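Local coordinates for projannalysin (Methanocaldococcus jannaschii, PDB 4JIX), which is the zymogen of jannalysin, a soluble minigluzincin metallopeptidase that probably cleaves peptide bonds with the help of a bound zinc ion, at residues 68-73 with 89-94; 27-32 with 74-79; 13-18 with 63-68. The protein carries 1 engineered substitution. All blocks are in the same frame, centred on the assembly; numbering follows the deposited sequence.

All three contacts involve helix 62-78, which supplies residues 63-68 to interaction 3 and 68-73 to interaction 1; 74-79, the helix end and the residue after it, serve interaction 2. Interactions 1 and 2 hold the zinc ligands His71 and His75, and His83 is a third histidine on the metal. Their centres lie about 12 Å apart, and a salt bridge between Glu90 OE1 and Lys77 NZ, 3.2 Å long, ties them together. Interaction 3 has no part in the metal site. It shares Ile68 with interaction 1, and Ile69 CD1 packs on Ile15 CG2 at 3.8 Å. Interactions 2 and 3 meet where Ile29 CD1 touches Val16 CG1, also at 3.8 Å.

Interaction 1: residues 68-73 with 89-94; sequences IILHEL and NELRNY. With ZN (zinc ion), chain C.
Leu70 reaches out from the zinc-binding HExxH helix to meet Leu91 of helix 85-91 and Tyr94 a little farther along the chain. Its CB already leads toward that segment, and with CG anti to the backbone N (chi1 -180°) the branch continues outward, so that the two methyls divide the partners between them. CD1 sits over the middle of the Tyr94 ring, 3.7 Å from the ring centroid and only 7° off the ring normal, a CH-pi contact made squarely on the face. CD2 lies nearer the root of the same side chain, 3.7 Å from both Tyr94 CG and Tyr94 CB, and also touches Leu91 CD1 at 4.1 Å. One leucine thus covers the tyrosine side chain from CB to the ring centre.

No hydrogen bond joins the two segments; the contact is apolar throughout. The ring edge has the carbonyl oxygens of Glu90 and Leu91 in its plane, and the Tyr94 hydroxyl is hydrogen-bonded to Ser22 OG, at the end of helix 12-22. Phe95 also touches Leu70. The next residue on the helix, His71, points away from the 89-94 segment, its ring meeting that of Phe87. His71 NE2 binds the zinc ion at 2.1 Å, and the metal in turn holds a water at 2.2 Å.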
loop_
_atom_site.group_PDB
_atom_site.type_symbol
_atom_site.label_atom_id
_atom_site.label_comp_id
_atom_site.label_asym_id
_atom_site.label_seq_id
_atom_site.Cartn_x
_atom_site.Cartn_y
_atom_site.Cartn_z
ATOM N N ILE A 68 5.172 3.991 8.098
ATOM C CA ILE A 68 3.892 3.399 8.504
ATOM C C ILE A 68 3.662 3.665 10.007
ATOM O O ILE A 68 2.584 4.119 10.386
ATOM C CB ILE A 68 3.891 1.873 8.166
ATOM C CG1 ILE A 68 3.743 1.623 6.639
ATOM C CG2 ILE A 68 2.822 1.104 8.949
ATOM C CD1 ILE A 68 4.207 0.146 6.204
ATOM N N ILE A 69 4.671 3.361 10.844
ATOM C CA ILE A 69 4.602 3.551 12.297
ATOM C C ILE A 69 4.487 5.047 12.604
ATOM O O ILE A 69 3.697 5.417 13.475
ATOM C CB ILE A 69 5.809 2.889 13.019
ATOM C CG1 ILE A 69 5.782 1.349 12.851
ATOM C CG2 ILE A 69 5.844 3.268 14.518
ATOM C CD1 ILE A 69 7.165 0.650 13.077
ATOM N N LEU A 70 5.281 5.900 11.906
ATOM C CA LEU A 70 5.236 7.359 12.053
ATOM C C LEU A 70 3.816 7.869 11.807
ATOM O O LEU A 70 3.338 8.700 12.573
ATOM C CB LEU A 70 6.213 8.049 11.082
ATOM C CG LEU A 70 6.286 9.591 11.119
ATOM C CD1 LEU A 70 6.870 10.128 12.456
ATOM C CD2 LEU A 70 7.094 10.131 9.933
ATOM N N HIS A 71 3.145 7.367 10.761
ATOM C CA HIS A 71 1.764 7.770 10.466
ATOM C C HIS A 71 0.851 7.521 11.685
ATOM O O HIS A 71 0.146 8.428 12.117
ATOM C CB HIS A 71 1.202 7.021 9.229
ATOM C CG HIS A 71 -0.186 7.472 8.852
ATOM N ND1 HIS A 71 -0.395 8.406 7.855
ATOM C CD2 HIS A 71 -1.380 7.130 9.390
ATOM C CE1 HIS A 71 -1.711 8.575 7.785
ATOM N NE2 HIS A 71 -2.345 7.853 8.720
ATOM N N GLU A 72 0.863 6.297 12.224
ATOM C CA GLU A 72 -0.009 5.957 13.364
ATOM C C GLU A 72 0.294 6.770 14.616
ATOM O O GLU A 72 -0.619 7.110 15.373
ATOM C CB GLU A 72 0.130 4.473 13.736
ATOM C CG GLU A 72 0.016 3.511 12.570
ATOM C CD GLU A 72 -1.288 3.582 11.815
ATOM O OE1 GLU A 72 -2.282 4.103 12.368
ATOM O OE2 GLU A 72 -1.299 3.159 10.641
ATOM N N LEU A 73 1.590 6.996 14.872
ATOM C CA LEU A 73 2.005 7.657 16.091
ATOM C C LEU A 73 1.808 9.168 16.016
ATOM O O LEU A 73 1.598 9.771 17.064
ATOM C CB LEU A 73 3.432 7.245 16.501
ATOM C CG LEU A 73 3.575 5.750 16.923
ATOM C CD1 LEU A 73 4.978 5.436 17.396
ATOM C CD2 LEU A 73 2.555 5.353 18.031
ATOM N N ASN A 89 1.518 19.226 9.870
ATOM C CA ASN A 89 2.562 19.958 10.600
ATOM C C ASN A 89 3.599 19.017 11.229
ATOM O O ASN A 89 4.794 19.312 11.156
ATOM C CB ASN A 89 1.969 20.876 11.681
ATOM C CG ASN A 89 1.229 22.092 11.166
ATOM O OD1 ASN A 89 0.485 22.735 11.912
ATOM N ND2 ASN A 89 1.364 22.408 9.878
ATOM N N GLU A 90 3.155 17.892 11.829
ATOM C CA GLU A 90 4.063 16.912 12.439
ATOM C C GLU A 90 4.817 16.129 11.380
ATOM O O GLU A 90 6.025 15.942 11.508
ATOM C CB GLU A 90 3.324 15.927 13.362
ATOM C CG GLU A 90 2.612 16.567 14.541
ATOM C CD GLU A 90 3.477 17.219 15.605
ATOM O OE1 GLU A 90 4.652 16.810 15.768
ATOM O OE2 GLU A 90 2.957 18.118 16.305
ATOM N N LEU A 91 4.106 15.682 10.332
ATOM C CA LEU A 91 4.674 14.903 9.241
ATOM C C LEU A 91 5.759 15.684 8.479
ATOM O O LEU A 91 6.771 15.092 8.107
ATOM C CB LEU A 91 3.554 14.466 8.279
ATOM C CG LEU A 91 3.934 13.593 7.076
ATOM C CD1 LEU A 91 4.657 12.310 7.516
ATOM C CD2 LEU A 91 2.687 13.244 6.265
ATOM N N ARG A 92 5.568 17.004 8.297
ATOM C CA ARG A 92 6.509 17.857 7.562
ATOM C C ARG A 92 7.868 18.016 8.248
ATOM O O ARG A 92 8.824 18.421 7.580
ATOM C CB ARG A 92 5.909 19.243 7.250
ATOM C CG ARG A 92 4.880 19.218 6.111
ATOM C CD ARG A 92 5.380 18.578 4.815
ATOM N NE ARG A 92 4.251 18.238 3.956
ATOM C CZ ARG A 92 3.786 17.011 3.753
ATOM N NH1 ARG A 92 4.403 15.963 4.281
ATOM N NH2 ARG A 92 2.731 16.818 2.978
ATOM N N ASN A 93 7.974 17.665 9.547
ATOM C CA ASN A 93 9.244 17.689 10.276
ATOM C C ASN A 93 10.090 16.474 9.872
ATOM O O ASN A 93 11.265 16.406 10.211
ATOM C CB ASN A 93 9.005 17.699 11.799
ATOM C CG ASN A 93 8.401 18.973 12.337
ATOM O OD1 ASN A 93 8.699 20.085 11.885
ATOM N ND2 ASN A 93 7.573 18.845 13.354
ATOM N N TYR A 94 9.478 15.518 9.155
ATOM C CA TYR A 94 10.123 14.285 8.723
ATOM C C TYR A 94 10.266 14.209 7.216
ATOM O O TYR A 94 11.330 13.829 6.742
ATOM C CB TYR A 94 9.318 13.062 9.216
ATOM C CG TYR A 94 9.291 12.960 10.723
ATOM C CD1 TYR A 94 10.260 12.233 11.411
ATOM C CD2 TYR A 94 8.343 13.656 11.471
ATOM C CE1 TYR A 94 10.267 12.174 12.805
ATOM C CE2 TYR A 94 8.356 13.625 12.865
ATOM C CZ TYR A 94 9.314 12.875 13.528
ATOM O OH TYR A 94 9.310 12.829 14.901
HETATM ZN ZN ZN C . -4.353 8.007 9.253
HETATM O O HOH W 1 -4.899 6.909 7.448
#

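Interaction 2: residues 27-32 with 74-79. With ZN (zinc ion), chain C.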
loop_
_atom_site.group_PDB
_atom_site.type_symbol
_atom_site.label_atom_id
_atom_site.label_comp_id
_atom_site.label_asym_id
_atom_site.label_seq_id
_atom_site.Cartn_x
_atom_site.Cartn_y
_atom_site.Cartn_z
ATOM N N GLU A 27 3.725 8.608 26.605
ATOM C CA GLU A 27 2.631 7.746 27.020
ATOM C C GLU A 27 2.999 6.337 26.622
ATOM O O GLU A 27 3.571 6.134 25.550
ATOM C CB GLU A 27 1.294 8.169 26.381
ATOM C CG GLU A 27 0.652 9.350 27.079
ATOM C CD GLU A 27 -0.578 9.834 26.347
ATOM O OE1 GLU A 27 -0.426 10.552 25.332
ATOM O OE2 GLU A 27 -1.694 9.435 26.749
ATOM N N SER A 28 2.686 5.371 27.479
ATOM C CA SER A 28 2.957 3.960 27.221
ATOM C C SER A 28 2.048 3.424 26.104
ATOM O O SER A 28 0.894 3.840 26.000
ATOM C CB SER A 28 2.728 3.156 28.502
ATOM O OG SER A 28 3.773 2.237 28.753
ATOM N N ILE A 29 2.569 2.537 25.250
ATOM C CA ILE A 29 1.749 1.916 24.201
ATOM C C ILE A 29 1.983 0.403 24.197
ATOM O O ILE A 29 2.994 -0.089 24.716
ATOM C CB ILE A 29 1.954 2.515 22.776
ATOM C CG1 ILE A 29 3.398 2.323 22.249
ATOM C CG2 ILE A 29 1.493 3.965 22.686
ATOM C CD1 ILE A 29 3.517 2.315 20.677
ATOM N N ASN A 30 1.034 -0.322 23.621
ATOM C CA ASN A 30 1.141 -1.754 23.401
ATOM C C ASN A 30 1.465 -1.952 21.936
ATOM O O ASN A 30 0.973 -1.191 21.103
ATOM C CB ASN A 30 -0.161 -2.471 23.793
ATOM C CG ASN A 30 -0.497 -2.285 25.246
ATOM O OD1 ASN A 30 0.243 -2.715 26.135
ATOM N ND2 ASN A 30 -1.595 -1.591 25.516
ATOM N N ILE A 31 2.311 -2.931 21.616
ATOM C CA ILE A 31 2.660 -3.249 20.230
ATOM C C ILE A 31 2.169 -4.662 19.942
ATOM O O ILE A 31 2.558 -5.597 20.644
ATOM C CB ILE A 31 4.177 -3.093 19.926
ATOM C CG1 ILE A 31 4.714 -1.713 20.359
ATOM C CG2 ILE A 31 4.470 -3.378 18.437
ATOM C CD1 ILE A 31 6.210 -1.679 20.575
ATOM N N GLU A 32 1.301 -4.812 18.931
ATOM C CA GLU A 32 0.766 -6.111 18.527
ATOM C C GLU A 32 1.144 -6.395 17.078
ATOM O O GLU A 32 0.717 -5.670 16.183
ATOM C CB GLU A 32 -0.765 -6.165 18.688
ATOM C CG GLU A 32 -1.262 -6.443 20.088
ATOM C CD GLU A 32 -2.757 -6.702 20.185
ATOM O OE1 GLU A 32 -3.431 -6.785 19.132
ATOM O OE2 GLU A 32 -3.254 -6.830 21.326
ATOM N N ILE A 74 1.765 9.764 14.806
ATOM C CA ILE A 74 1.421 11.188 14.668
ATOM C C ILE A 74 -0.038 11.358 15.147
ATOM O O ILE A 74 -0.296 12.245 15.959
ATOM C CB ILE A 74 1.658 11.757 13.237
ATOM C CG1 ILE A 74 3.178 11.889 12.960
ATOM C CG2 ILE A 74 0.955 13.142 13.059
ATOM C CD1 ILE A 74 3.506 12.108 11.486
ATOM N N HIS A 75 -0.957 10.451 14.721
ATOM C CA HIS A 75 -2.355 10.462 15.170
ATOM C C HIS A 75 -2.416 10.438 16.705
ATOM O O HIS A 75 -3.157 11.211 17.303
ATOM C CB HIS A 75 -3.136 9.247 14.622
ATOM C CG HIS A 75 -3.531 9.350 13.187
ATOM N ND1 HIS A 75 -4.360 10.360 12.736
ATOM C CD2 HIS A 75 -3.231 8.534 12.152
ATOM C CE1 HIS A 75 -4.538 10.131 11.447
ATOM N NE2 HIS A 75 -3.877 9.046 11.051
ATOM N N PHE A 76 -1.636 9.542 17.328
ATOM C CA PHE A 76 -1.613 9.415 18.775
ATOM C C PHE A 76 -1.099 10.708 19.413
ATOM O O PHE A 76 -1.701 11.181 20.381
ATOM C CB PHE A 76 -0.772 8.201 19.217
ATOM C CG PHE A 76 -0.741 7.962 20.715
ATOM C CD1 PHE A 76 0.448 7.621 21.358
ATOM C CD2 PHE A 76 -1.911 8.032 21.477
ATOM C CE1 PHE A 76 0.470 7.369 22.734
ATOM C CE2 PHE A 76 -1.887 7.774 22.852
ATOM C CZ PHE A 76 -0.695 7.457 23.473
ATOM N N LYS A 77 -0.031 11.308 18.839
ATOM C CA LYS A 77 0.533 12.546 19.383
ATOM C C LYS A 77 -0.463 13.729 19.346
ATOM O O LYS A 77 -0.581 14.447 20.336
ATOM C CB LYS A 77 1.821 12.943 18.647
ATOM C CG LYS A 77 2.631 13.956 19.456
ATOM C CD LYS A 77 3.508 14.779 18.584
ATOM C CE LYS A 77 4.198 15.861 19.371
ATOM N NZ LYS A 77 5.512 16.188 18.762
ATOM N N ILE A 78 -1.153 13.934 18.215
ATOM C CA ILE A 78 -2.059 15.075 18.040
ATOM C C ILE A 78 -3.483 14.796 18.595
ATOM O O ILE A 78 -4.322 15.702 18.598
ATOM C CB ILE A 78 -2.098 15.525 16.550
ATOM C CG1 ILE A 78 -2.753 14.455 15.630
ATOM C CG2 ILE A 78 -0.684 15.925 16.079
ATOM C CD1 ILE A 78 -3.118 14.897 14.258
ATOM N N LYS A 79 -3.744 13.558 19.056
ATOM C CA LYS A 79 -5.041 13.125 19.588
ATOM C C LYS A 79 -6.155 13.371 18.544
ATOM O O LYS A 79 -7.188 13.982 18.838
ATOM C CB LYS A 79 -5.364 13.807 20.947
ATOM C CG LYS A 79 -4.290 13.584 22.049
ATOM C CD LYS A 79 -4.191 12.104 22.492
ATOM C CE LYS A 79 -3.163 11.838 23.579
ATOM N NZ LYS A 79 -1.774 11.949 23.083
HETATM ZN ZN ZN C . -4.353 8.007 9.253
HETATM O O HOH W 1 -4.899 6.909 7.448
#
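The Phe76 ring, at the C-terminal end of the HExxH helix, is approached obliquely by Glu27 CB and Ile29 CG2, neither of which lies squarely over a face or at the edge. Glu27 CB comes within 3.6 Å of Phe76 CZ, and Ile29 CG2 stands the same distance, 3.6 Å, from Phe76 CE1. The second flat group, the Glu27 carboxylate, is turned 29° from the plane of the ring and passes close to its CZ corner. Elsewhere the ring meets that of Phe43, with Ile25 and Lys48 as further neighbours, so a buried aromatic side chain fills the space between the helix end and the segment leading into strand 30-34.

Ile29 places its methyl here through its first torsion: CG1 stands between the backbone N and the carbonyl carbon (chi1 63°), which puts CG2 anti to the carbonyl carbon and next to Phe76.

Beside the ring Glu27 and Lys79 make a salt bridge. Lys79 is the first residue to leave helical geometry, with a positive phi, and its side chain, bent at chi2 and chi4, curls back over the last turn. Its ammonium group meets Glu27, NZ to OE1 3.0 Å, received on the syn lone pair of the carboxylate. The same nitrogen donates to Phe76 O in a bond fairly straight at the carbonyl (C=O...N angle 151°), the donor tilted out of the carbonyl plane; at this helix end the helix dipole is likely to favour a positive charge. Glu27 and Phe76 are thereby joined through one lysine as well as by packing. On another side of the helix His75 NE2 binds the zinc ion, while Lys79 NZ lies 2.8 Å from Phe76 O.

Interaction 3: residues 13-18 with 63-68; sequences KDIVNE and ELLHYI
Ile15 of helix 12-22 carries this buried helix-helix contact, pressing its two methyls, CG2 and CD1, against Leu65 and His66 of helix 62-78. Each methyl has its own job. CG2 rests against the backbone of the facing helix, 3.9 Å from His66 CA and 4.2 Å from His66 N, with the CB of that histidine a little farther off. CD1 runs on to Leu65, touching its CD1 at 4.1 Å and its CB at 4.2 Å; here the two side chains cross at about a right angle. The torsions of Ile15 explain the split: CG2 stands anti to the backbone N, against the His66 main chain, whereas CG1 stands anti to the carbonyl carbon (chi1 -58°) and, extended at chi2 (169°), carries CD1 to Leu65.

His66 takes part through its main chain and the root of its side chain, not through its ring. The helices come close here, the CA atoms of Ile15 and His66 being 6.4 Å apart, which brings CG2 onto the His66 main chain. No hydrogen bond crosses between the segments. Replacing Ile15 with an alanine, which lacks both methyls, would probably open a gap beside the His66 backbone and leave Leu65 CD1 without its partner on helix 12-22.

Other neighbours fix where the pair sits in the metallopeptidase fold. Val16, next to Ile15, packs on Ile31 of strand 30-34, so helix 12-22 is held to the sheet as well as to helix 62-78. From other positions on helix 62-78, Leu64 and Tyr67 reach helix 97-111, which places the helix between helix 12-22 and the C-terminal helix.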
loop_
_atom_site.group_PDB
_atom_site.type_symbol
_atom_site.label_atom_id
_atom_site.label_comp_id
_atom_site.label_asym_id
_atom_site.label_seq_id
_atom_site.Cartn_x
_atom_site.Cartn_y
_atom_site.Cartn_z
ATOM N N LYS A 13 10.689 -3.213 17.593
ATOM C CA LYS A 13 10.562 -2.461 18.847
ATOM C C LYS A 13 11.490 -1.237 18.852
ATOM O O LYS A 13 11.089 -0.180 19.333
ATOM C CB LYS A 13 10.835 -3.357 20.075
ATOM C CG LYS A 13 10.108 -4.716 20.079
ATOM C CD LYS A 13 8.569 -4.633 20.125
ATOM C CE LYS A 13 7.925 -5.901 19.611
ATOM N NZ LYS A 13 6.486 -5.984 19.973
ATOM N N ASP A 14 12.701 -1.362 18.265
ATOM C CA ASP A 14 13.662 -0.259 18.160
ATOM C C ASP A 14 13.157 0.826 17.207
ATOM O O ASP A 14 13.362 2.010 17.490
ATOM C CB ASP A 14 15.045 -0.760 17.707
ATOM C CG ASP A 14 15.751 -1.689 18.683
ATOM O OD1 ASP A 14 16.674 -2.417 18.244
ATOM O OD2 ASP A 14 15.420 -1.652 19.891
ATOM N N ILE A 15 12.501 0.434 16.082
ATOM C CA ILE A 15 11.937 1.390 15.131
ATOM C C ILE A 15 10.838 2.205 15.851
ATOM O O ILE A 15 10.815 3.439 15.753
ATOM C CB ILE A 15 11.396 0.711 13.830
ATOM C CG1 ILE A 15 12.512 -0.097 13.093
ATOM C CG2 ILE A 15 10.749 1.754 12.902
ATOM C CD1 ILE A 15 12.004 -1.036 11.920
ATOM N N VAL A 16 9.938 1.508 16.575
ATOM C CA VAL A 16 8.841 2.132 17.331
ATOM C C VAL A 16 9.406 3.112 18.379
ATOM O O VAL A 16 8.979 4.268 18.404
ATOM C CB VAL A 16 7.882 1.090 17.980
ATOM C CG1 VAL A 16 6.808 1.778 18.828
ATOM C CG2 VAL A 16 7.224 0.212 16.915
ATOM N N ASN A 17 10.377 2.667 19.208
ATOM C CA ASN A 17 10.945 3.485 20.284
ATOM C C ASN A 17 11.632 4.751 19.765
ATOM O O ASN A 17 11.478 5.802 20.380
ATOM C CB ASN A 17 11.896 2.663 21.171
ATOM C CG ASN A 17 11.145 1.648 22.005
ATOM O OD1 ASN A 17 9.935 1.735 22.194
ATOM N ND2 ASN A 17 11.825 0.644 22.503
ATOM N N GLU A 18 12.324 4.669 18.617
ATOM C CA GLU A 18 12.993 5.810 17.992
ATOM C C GLU A 18 11.973 6.892 17.578
ATOM O O GLU A 18 12.239 8.081 17.743
ATOM C CB GLU A 18 13.811 5.347 16.776
ATOM C CG GLU A 18 15.168 4.769 17.152
ATOM C CD GLU A 18 15.941 4.045 16.061
ATOM O OE1 GLU A 18 15.471 4.020 14.900
ATOM O OE2 GLU A 18 17.023 3.495 16.375
ATOM N N GLU A 63 12.751 1.743 5.931
ATOM C CA GLU A 63 12.177 3.001 5.467
ATOM C C GLU A 63 10.628 2.922 5.409
ATOM O O GLU A 63 9.960 3.856 5.872
ATOM C CB GLU A 63 12.737 3.375 4.089
ATOM C CG GLU A 63 12.002 4.554 3.460
ATOM C CD GLU A 63 12.368 4.873 2.027
ATOM O OE1 GLU A 63 12.851 6.002 1.789
ATOM O OE2 GLU A 63 12.180 4.005 1.145
ATOM N N LEU A 64 10.066 1.808 4.875
ATOM C CA LEU A 64 8.601 1.670 4.784
ATOM C C LEU A 64 7.993 1.453 6.151
ATOM O O LEU A 64 6.965 2.049 6.450
ATOM C CB LEU A 64 8.162 0.542 3.820
ATOM C CG LEU A 64 8.788 0.509 2.411
ATOM C CD1 LEU A 64 8.077 -0.510 1.538
ATOM C CD2 LEU A 64 8.767 1.894 1.728
ATOM N N LEU A 65 8.630 0.636 6.995
ATOM C CA LEU A 65 8.124 0.372 8.355
ATOM C C LEU A 65 8.117 1.644 9.202
ATOM O O LEU A 65 7.160 1.878 9.928
ATOM C CB LEU A 65 8.954 -0.721 9.060
ATOM C CG LEU A 65 8.868 -2.126 8.452
ATOM C CD1 LEU A 65 9.846 -3.070 9.133
ATOM C CD2 LEU A 65 7.430 -2.692 8.515
ATOM N N HIS A 66 9.191 2.458 9.105
ATOM C CA HIS A 66 9.320 3.729 9.822
ATOM C C HIS A 66 8.174 4.684 9.442
ATOM O O HIS A 66 7.571 5.294 10.320
ATOM C CB HIS A 66 10.688 4.381 9.518
ATOM C CG HIS A 66 10.826 5.772 10.061
ATOM N ND1 HIS A 66 10.460 6.880 9.312
ATOM C CD2 HIS A 66 11.271 6.190 11.268
ATOM C CE1 HIS A 66 10.709 7.931 10.079
ATOM N NE2 HIS A 66 11.186 7.565 11.268
ATOM N N TYR A 67 7.903 4.822 8.137
ATOM C CA TYR A 67 6.860 5.710 7.616
ATOM C C TYR A 67 5.464 5.306 8.117
ATOM O O TYR A 67 4.665 6.181 8.470
ATOM C CB TYR A 67 6.866 5.714 6.069
ATOM C CG TYR A 67 5.917 6.747 5.484
ATOM C CD1 TYR A 67 6.330 8.063 5.275
ATOM C CD2 TYR A 67 4.593 6.420 5.187
ATOM C CE1 TYR A 67 5.451 9.027 4.777
ATOM C CE2 TYR A 67 3.706 7.375 4.684
ATOM C CZ TYR A 67 4.145 8.675 4.474
ATOM O OH TYR A 67 3.280 9.629 3.992
ATOM N N ILE A 68 5.172 3.991 8.098
ATOM C CA ILE A 68 3.892 3.399 8.504
ATOM C C ILE A 68 3.662 3.665 10.007
ATOM O O ILE A 68 2.584 4.119 10.386
ATOM C CB ILE A 68 3.891 1.873 8.166
ATOM C CG1 ILE A 68 3.743 1.623 6.639
ATOM C CG2 ILE A 68 2.822 1.104 8.949
ATOM C CD1 ILE A 68 4.207 0.146 6.204
#